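Local coordinates for protein chitinase (Chromobacterium violaceum, PDB 4TXG) that is a family GH18 chitinase that probably binds chitin and hydrolyses its glycosidic bonds, at residues H192-T204 with N286-F300. Sequence-based numbering, arbitrary orientation.
Sequences HVDGSNKLSVNET and NQAGINAFSDSAVAF
Leu199 reaches from a short hairpin onto the side of helix 287-304 and sets its CD2 methyl squarely over the Phe300 ring, 3.6 Å from the centroid and 13° off the ring normal, a CH-pi contact. Its other methyl, CD1, rests on Ala297 CB, while Leu199 CB lies 3.8 Å from Phe293 CE1. The apolar partners of this side chain, Phe293, Ala297 and Phe300, follow one another about a turn apart. With CG anti to the backbone N (chi1 -171°), Phe300 offers a face to Leu199 and its rim to Val201 CG2 and Glu203 OE2. Phe293 also takes Val193 CG2 near CE1, and the carbonyl Asn197 O lies at its ring edge.

One hydrogen bond joins the two segments: Leu199 N donates to Ser296 OG over 2.9 Å in a nearly straight bond (171°), and the same hydroxyl donates to Phe293 O, so it links hairpin and helix backbone at once. Farther along, Asn197 ND2 comes to 3.6 Å from Gly289 CA.

Behind these atoms, Asp194 OD1 accepts from Ser196 N and Lys198 N on opposite faces of its carboxylate, bracing the type I turn of the hairpin; Glu203 OE1 receives Val201 N. The hairpin is formed where strand 199-200 folds back antiparallel on the end of barrel strand 185-193 and, in this TIM-barrel domain, packs on helix 287-304. Strand 247-253 meets Leu199, Phe293 and Phe300, and Met277 of helix 273-278 touches Val193, Asn197 and Phe293.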
ATOM      1  N   HIS A 192      -2.338 -14.434   9.751  1.00  8.58           N
ATOM      2  CA  HIS A 192      -1.506 -13.781  10.752  1.00  8.73           C
ATOM      3  C   HIS A 192      -0.236 -14.591  10.945  1.00 10.12           C
ATOM      4  O   HIS A 192      -0.095 -15.677  10.388  1.00  8.14           O
ATOM      5  CB  HIS A 192      -2.251 -13.638  12.082  1.00  8.38           C
ATOM      6  CG  HIS A 192      -2.651 -14.945  12.692  1.00 10.67           C
ATOM      7  ND1 HIS A 192      -3.875 -15.532  12.460  1.00 12.50           N
ATOM      8  CD2 HIS A 192      -1.987 -15.775  13.537  1.00 10.05           C
ATOM      9  CE1 HIS A 192      -3.948 -16.675  13.124  1.00 13.25           C
ATOM     10  NE2 HIS A 192      -2.817 -16.839  13.791  1.00 13.16           N
ATOM     11  N   VAL A 193       0.691 -14.037  11.716  1.00  9.62           N
ATOM     12  CA  VAL A 193       1.898 -14.742  12.118  1.00  8.08           C
ATOM     13  C   VAL A 193       1.636 -15.404  13.460  1.00 12.67           C
ATOM     14  O   VAL A 193       1.355 -14.712  14.443  1.00 13.67           O
ATOM     15  CB  VAL A 193       3.089 -13.782  12.231  1.00  8.39           C
ATOM     16  CG1 VAL A 193       4.341 -14.535  12.700  1.00 10.21           C
ATOM     17  CG2 VAL A 193       3.319 -13.094  10.900  1.00  9.94           C
ATOM     18  N   ASP A 194       1.693 -16.731  13.520  1.00  9.85           N
ATOM     19  CA  ASP A 194       1.280 -17.386  14.754  1.00 11.72           C
ATOM     20  C   ASP A 194       2.451 -17.502  15.736  1.00 14.66           C
ATOM     21  O   ASP A 194       3.536 -16.982  15.484  1.00 13.77           O
ATOM     22  CB  ASP A 194       0.617 -18.758  14.483  1.00 13.55           C
ATOM     23  CG  ASP A 194       1.579 -19.844  14.000  1.00 15.38           C
ATOM     24  OD1 ASP A 194       2.813 -19.739  14.146  1.00 13.19           O
ATOM     25  OD2 ASP A 194       1.064 -20.862  13.489  1.00 17.64           O
ATOM     26  N   GLY A 195       2.201 -18.159  16.863  1.00 15.76           N
ATOM     27  CA  GLY A 195       3.183 -18.280  17.933  1.00 18.23           C
ATOM     28  C   GLY A 195       4.440 -19.048  17.568  1.00 21.83           C
ATOM     29  O   GLY A 195       5.439 -19.003  18.293  1.00 23.84           O
ATOM     30  N   SER A 196       4.396 -19.764  16.449  1.00 15.47           N
ATOM     31  CA  SER A 196       5.567 -20.488  15.964  1.00 16.75           C
ATOM     32  C   SER A 196       6.177 -19.775  14.758  1.00 12.15           C
ATOM     33  O   SER A 196       6.972 -20.358  14.008  1.00 13.02           O
ATOM     34  CB  SER A 196       5.192 -21.919  15.600  1.00 22.82           C
ATOM     35  OG  SER A 196       4.744 -22.612  16.754  1.00 25.34           O
ATOM     36  N   ASN A 197       5.779 -18.517  14.594  1.00 10.07           N
ATOM     37  CA  ASN A 197       6.231 -17.643  13.513  1.00  9.29           C
ATOM     38  C   ASN A 197       5.846 -18.135  12.129  1.00 11.92           C
ATOM     39  O   ASN A 197       6.506 -17.824  11.144  1.00 12.75           O
ATOM     40  CB  ASN A 197       7.745 -17.426  13.601  1.00 13.31           C
ATOM     41  CG  ASN A 197       8.116 -16.505  14.742  1.00 15.03           C
ATOM     42  OD1 ASN A 197       7.386 -15.567  15.039  1.00 13.83           O
ATOM     43  ND2 ASN A 197       9.225 -16.795  15.417  1.00 16.89           N
ATOM     44  N   LYS A 198       4.741 -18.866  12.055  1.00 12.02           N
ATOM     45  CA  LYS A 198       4.267 -19.389  10.782  1.00  9.61           C
ATOM     46  C   LYS A 198       3.017 -18.673  10.311  1.00  9.67           C
ATOM     47  O   LYS A 198       2.209 -18.201  11.116  1.00 10.46           O
ATOM     48  CB  LYS A 198       4.002 -20.887  10.898  1.00 14.82           C
ATOM     49  CG  LYS A 198       5.282 -21.674  11.132  1.00 18.72           C
ATOM     50  CD  LYS A 198       5.052 -22.889  11.994  1.00 30.82           C
ATOM     51  CE  LYS A 198       4.541 -24.059  11.201  1.00 36.70           C
ATOM     52  NZ  LYS A 198       4.693 -25.309  12.008  1.00 39.12           N
ATOM     53  N   LEU A 199       2.873 -18.588   8.994  1.00  9.60           N
ATOM     54  CA  LEU A 199       1.677 -18.024   8.386  1.00 10.01           C
ATOM     55  C   LEU A 199       0.463 -18.891   8.771  1.00 13.04           C
ATOM     56  O   LEU A 199       0.497 -20.107   8.615  1.00 13.71           O
ATOM     57  CB  LEU A 199       1.876 -17.952   6.865  1.00 10.96           C
ATOM     58  CG  LEU A 199       0.872 -17.170   6.013  1.00 13.08           C
ATOM     59  CD1 LEU A 199       1.516 -16.812   4.688  1.00 14.54           C
ATOM     60  CD2 LEU A 199      -0.399 -17.983   5.786  1.00 13.62           C
ATOM     61  N   SER A 200      -0.610 -18.277   9.269  1.00 10.58           N
ATOM     62  CA  SER A 200      -1.755 -19.065   9.739  1.00  9.16           C
ATOM     63  C   SER A 200      -3.098 -18.400   9.475  1.00  8.49           C
ATOM     64  O   SER A 200      -3.221 -17.185   9.584  1.00  9.62           O
ATOM     65  CB  SER A 200      -1.625 -19.339  11.246  1.00 12.94           C
ATOM     66  OG  SER A 200      -2.751 -20.061  11.742  1.00 14.40           O
ATOM     67  N   VAL A 201      -4.102 -19.207   9.145  1.00  9.80           N
ATOM     68  CA  VAL A 201      -5.487 -18.744   9.152  1.00 11.23           C
ATOM     69  C   VAL A 201      -6.304 -19.628  10.098  1.00 10.40           C
ATOM     70  O   VAL A 201      -7.522 -19.739   9.951  1.00 14.54           O
ATOM     71  CB  VAL A 201      -6.130 -18.766   7.729  1.00 11.39           C
ATOM     72  CG1 VAL A 201      -5.504 -17.688   6.816  1.00 14.11           C
ATOM     73  CG2 VAL A 201      -6.020 -20.149   7.099  1.00 10.94           C
ATOM     74  N   ASN A 202      -5.628 -20.249  11.067  1.00  8.53           N
ATOM     75  CA  ASN A 202      -6.268 -21.204  11.971  1.00 11.74           C
ATOM     76  C   ASN A 202      -7.002 -22.285  11.190  1.00 12.23           C
ATOM     77  O   ASN A 202      -8.133 -22.641  11.523  1.00 11.48           O
ATOM     78  CB  ASN A 202      -7.253 -20.513  12.918  1.00 12.75           C
ATOM     79  CG  ASN A 202      -6.560 -19.831  14.069  1.00 17.21           C
ATOM     80  OD1 ASN A 202      -6.156 -20.480  15.037  1.00 21.54           O
ATOM     81  ND2 ASN A 202      -6.416 -18.524  13.973  1.00 12.65           N
ATOM     82  N   GLU A 203      -6.352 -22.768  10.134  1.00 12.65           N
ATOM     83  CA  GLU A 203      -6.929 -23.784   9.265  1.00 17.34           C
ATOM     84  C   GLU A 203      -7.351 -25.059  10.009  1.00 18.49           C
ATOM     85  O   GLU A 203      -8.215 -25.789   9.533  1.00 19.90           O
ATOM     86  CB  GLU A 203      -5.939 -24.130   8.146  1.00 22.80           C
ATOM     87  CG  GLU A 203      -4.495 -24.355   8.611  1.00 30.05           C
ATOM     88  CD  GLU A 203      -3.578 -23.136   8.388  1.00 29.71           C
ATOM     89  OE1 GLU A 203      -3.796 -22.071   9.015  1.00 14.91           O
ATOM     90  OE2 GLU A 203      -2.620 -23.252   7.586  1.00 33.59           O
ATOM     91  N   THR A 204      -6.760 -25.325  11.173  1.00 18.54           N
ATOM     92  CA  THR A 204      -7.104 -26.526  11.927  1.00 17.82           C
ATOM     93  C   THR A 204      -8.214 -26.308  12.959  1.00 17.33           C
ATOM     94  O   THR A 204      -8.656 -27.256  13.610  1.00 22.24           O
ATOM     95  CB  THR A 204      -5.875 -27.101  12.665  1.00 24.92           C
ATOM     96  OG1 THR A 204      -5.433 -26.165  13.655  1.00 27.82           O
ATOM     97  CG2 THR A 204      -4.749 -27.385  11.684  1.00 24.16           C
ATOM     98  N   ASN A 286      15.709 -11.445  13.420  1.00  8.14           N
ATOM     99  CA  ASN A 286      15.335 -12.805  13.801  1.00  8.48           C
ATOM    100  C   ASN A 286      15.367 -13.754  12.605  1.00  9.39           C
ATOM    101  O   ASN A 286      14.330 -14.018  11.995  1.00  8.54           O
ATOM    102  CB  ASN A 286      13.938 -12.798  14.431  1.00  8.19           C
ATOM    103  CG  ASN A 286      13.540 -14.154  15.014  1.00  9.42           C
ATOM    104  OD1 ASN A 286      14.282 -15.135  14.930  1.00  9.92           O
ATOM    105  ND2 ASN A 286      12.362 -14.199  15.629  1.00 11.55           N
ATOM    106  N   GLN A 287      16.550 -14.271  12.278  1.00  9.14           N
ATOM    107  CA  GLN A 287      16.698 -15.134  11.097  1.00 13.54           C
ATOM    108  C   GLN A 287      15.847 -16.394  11.206  1.00 13.44           C
ATOM    109  O   GLN A 287      15.234 -16.826  10.224  1.00 12.82           O
ATOM    110  CB  GLN A 287      18.163 -15.537  10.881  1.00 19.41           C
ATOM    111  CG  GLN A 287      18.339 -16.561   9.744  1.00 31.45           C
ATOM    112  CD  GLN A 287      19.764 -17.084   9.592  1.00 43.26           C
ATOM    113  OE1 GLN A 287      20.590 -16.966  10.501  1.00 47.19           O
ATOM    114  NE2 GLN A 287      20.056 -17.668   8.433  1.00 44.62           N
ATOM    115  N   ALA A 288      15.811 -16.982  12.398  1.00 13.96           N
ATOM    116  CA  ALA A 288      15.047 -18.213  12.603  1.00 15.15           C
ATOM    117  C   ALA A 288      13.552 -17.989  12.382  1.00 13.09           C
ATOM    118  O   ALA A 288      12.878 -18.815  11.752  1.00 13.50           O
ATOM    119  CB  ALA A 288      15.304 -18.773  14.004  1.00 13.16           C
ATOM    120  N   GLY A 289      13.040 -16.869  12.889  1.00 11.23           N
ATOM    121  CA  GLY A 289      11.636 -16.524  12.726  1.00  9.66           C
ATOM    122  C   GLY A 289      11.292 -16.276  11.269  1.00 10.61           C
ATOM    123  O   GLY A 289      10.259 -16.732  10.770  1.00  9.36           O
ATOM    124  N   ILE A 290      12.164 -15.541  10.590  1.00  7.88           N
ATOM    125  CA  ILE A 290      11.944 -15.191   9.183  1.00  9.25           C
ATOM    126  C   ILE A 290      12.025 -16.452   8.305  1.00  8.73           C
ATOM    127  O   ILE A 290      11.257 -16.612   7.348  1.00  8.54           O
ATOM    128  CB  ILE A 290      12.957 -14.116   8.713  1.00  7.57           C
ATOM    129  CG1 ILE A 290      12.607 -12.753   9.328  1.00  7.15           C
ATOM    130  CG2 ILE A 290      12.982 -14.008   7.186  1.00  7.94           C
ATOM    131  CD1 ILE A 290      13.720 -11.677   9.183  1.00  8.10           C
ATOM    132  N   ASN A 291      12.931 -17.363   8.640  1.00  8.55           N
ATOM    133  CA  ASN A 291      13.009 -18.624   7.913  1.00 13.70           C
ATOM    134  C   ASN A 291      11.763 -19.476   8.123  1.00 13.03           C
ATOM    135  O   ASN A 291      11.234 -20.058   7.172  1.00 12.11           O
ATOM    136  CB  ASN A 291      14.249 -19.423   8.331  1.00 14.57           C
ATOM    137  CG  ASN A 291      15.539 -18.852   7.769  1.00 21.09           C
ATOM    138  OD1 ASN A 291      15.533 -17.980   6.898  1.00 21.37           O
ATOM    139  ND2 ASN A 291      16.660 -19.359   8.262  1.00 23.50           N
ATOM    140  N   ALA A 292      11.292 -19.559   9.365  1.00 13.26           N
ATOM    141  CA  ALA A 292      10.088 -20.335   9.650  1.00 11.44           C
ATOM    142  C   ALA A 292       8.897 -19.762   8.906  1.00 10.88           C
ATOM    143  O   ALA A 292       8.092 -20.499   8.321  1.00 10.02           O
ATOM    144  CB  ALA A 292       9.808 -20.369  11.152  1.00 11.56           C
ATOM    145  N   PHE A 293       8.780 -18.440   8.930  1.00 10.07           N
ATOM    146  CA  PHE A 293       7.665 -17.801   8.247  1.00  8.90           C
ATOM    147  C   PHE A 293       7.723 -18.046   6.739  1.00  9.80           C
ATOM    148  O   PHE A 293       6.724 -18.432   6.122  1.00  8.89           O
ATOM    149  CB  PHE A 293       7.636 -16.296   8.527  1.00  6.93           C
ATOM    150  CG  PHE A 293       6.533 -15.593   7.804  1.00  7.48           C
ATOM    151  CD1 PHE A 293       5.230 -15.653   8.284  1.00 10.33           C
ATOM    152  CD2 PHE A 293       6.783 -14.913   6.628  1.00  8.24           C
ATOM    153  CE1 PHE A 293       4.195 -15.019   7.606  1.00 11.53           C
ATOM    154  CE2 PHE A 293       5.757 -14.274   5.950  1.00  9.42           C
ATOM    155  CZ  PHE A 293       4.466 -14.332   6.443  1.00 10.28           C
ATOM    156  N   SER A 294       8.889 -17.814   6.148  1.00  7.40           N
ATOM    157  CA  SER A 294       9.033 -17.919   4.699  1.00  9.08           C
ATOM    158  C   SER A 294       8.769 -19.334   4.214  1.00 11.49           C
ATOM    159  O   SER A 294       8.049 -19.534   3.231  1.00 10.01           O
ATOM    160  CB  SER A 294      10.421 -17.446   4.274  1.00  9.26           C
ATOM    161  OG  SER A 294      10.575 -16.070   4.624  1.00 11.38           O
ATOM    162  N   ASP A 295       9.324 -20.322   4.904  1.00  8.32           N
ATOM    163  CA  ASP A 295       9.040 -21.710   4.538  1.00  8.73           C
ATOM    164  C   ASP A 295       7.549 -22.027   4.689  1.00  9.90           C
ATOM    165  O   ASP A 295       6.987 -22.778   3.884  1.00 10.49           O
ATOM    166  CB  ASP A 295       9.873 -22.670   5.384  1.00 11.79           C
ATOM    167  CG  ASP A 295      11.363 -22.620   5.038  1.00 20.00           C
ATOM    168  OD1 ASP A 295      11.727 -22.095   3.960  1.00 21.82           O
ATOM    169  OD2 ASP A 295      12.173 -23.124   5.843  1.00 22.93           O
ATOM    170  N   SER A 296       6.907 -21.461   5.714  1.00 10.18           N
ATOM    171  CA  SER A 296       5.486 -21.717   5.940  1.00 10.78           C
ATOM    172  C   SER A 296       4.640 -21.080   4.836  1.00 11.94           C
ATOM    173  O   SER A 296       3.580 -21.600   4.492  1.00 10.34           O
ATOM    174  CB  SER A 296       5.029 -21.215   7.322  1.00 12.61           C
ATOM    175  OG  SER A 296       4.868 -19.808   7.357  1.00 10.64           O
ATOM    176  N   ALA A 297       5.108 -19.967   4.279  1.00  8.89           N
ATOM    177  CA  ALA A 297       4.373 -19.297   3.211  1.00  9.58           C
ATOM    178  C   ALA A 297       4.401 -20.146   1.947  1.00 11.28           C
ATOM    179  O   ALA A 297       3.388 -20.287   1.261  1.00 10.70           O
ATOM    180  CB  ALA A 297       4.947 -17.907   2.944  1.00 10.13           C
ATOM    181  N   VAL A 298       5.567 -20.714   1.646  1.00  8.03           N
ATOM    182  CA  VAL A 298       5.697 -21.632   0.517  1.00  9.99           C
ATOM    183  C   VAL A 298       4.736 -22.816   0.685  1.00  9.40           C
ATOM    184  O   VAL A 298       4.011 -23.176  -0.244  1.00 10.85           O
ATOM    185  CB  VAL A 298       7.151 -22.146   0.367  1.00 11.83           C
ATOM    186  CG1 VAL A 298       7.215 -23.315  -0.601  1.00 11.24           C
ATOM    187  CG2 VAL A 298       8.076 -21.015  -0.095  1.00 10.70           C
ATOM    188  N   ALA A 299       4.708 -23.402   1.876  1.00  8.60           N
ATOM    189  CA  ALA A 299       3.862 -24.572   2.107  1.00 10.23           C
ATOM    190  C   ALA A 299       2.383 -24.209   1.990  1.00  8.25           C
ATOM    191  O   ALA A 299       1.574 -25.004   1.499  1.00 10.01           O
ATOM    192  CB  ALA A 299       4.151 -25.177   3.476  1.00  9.94           C
ATOM    193  N   PHE A 300       2.039 -23.013   2.460  1.00  7.56           N
ATOM    194  CA  PHE A 300       0.655 -22.533   2.430  1.00 10.71           C
ATOM    195  C   PHE A 300       0.183 -22.304   0.998  1.00  9.16           C
ATOM    196  O   PHE A 300      -0.910 -22.736   0.614  1.00  9.92           O
ATOM    197  CB  PHE A 300       0.542 -21.243   3.244  1.00  9.83           C
ATOM    198  CG  PHE A 300      -0.864 -20.767   3.461  1.00 11.77           C
ATOM    199  CD1 PHE A 300      -1.480 -19.925   2.552  1.00 13.07           C
ATOM    200  CD2 PHE A 300      -1.552 -21.135   4.609  1.00 16.92           C
ATOM    201  CE1 PHE A 300      -2.787 -19.470   2.777  1.00 15.03           C
ATOM    202  CE2 PHE A 300      -2.843 -20.682   4.847  1.00 18.85           C
ATOM    203  CZ  PHE A 300      -3.454 -19.847   3.935  1.00 13.13           C
TER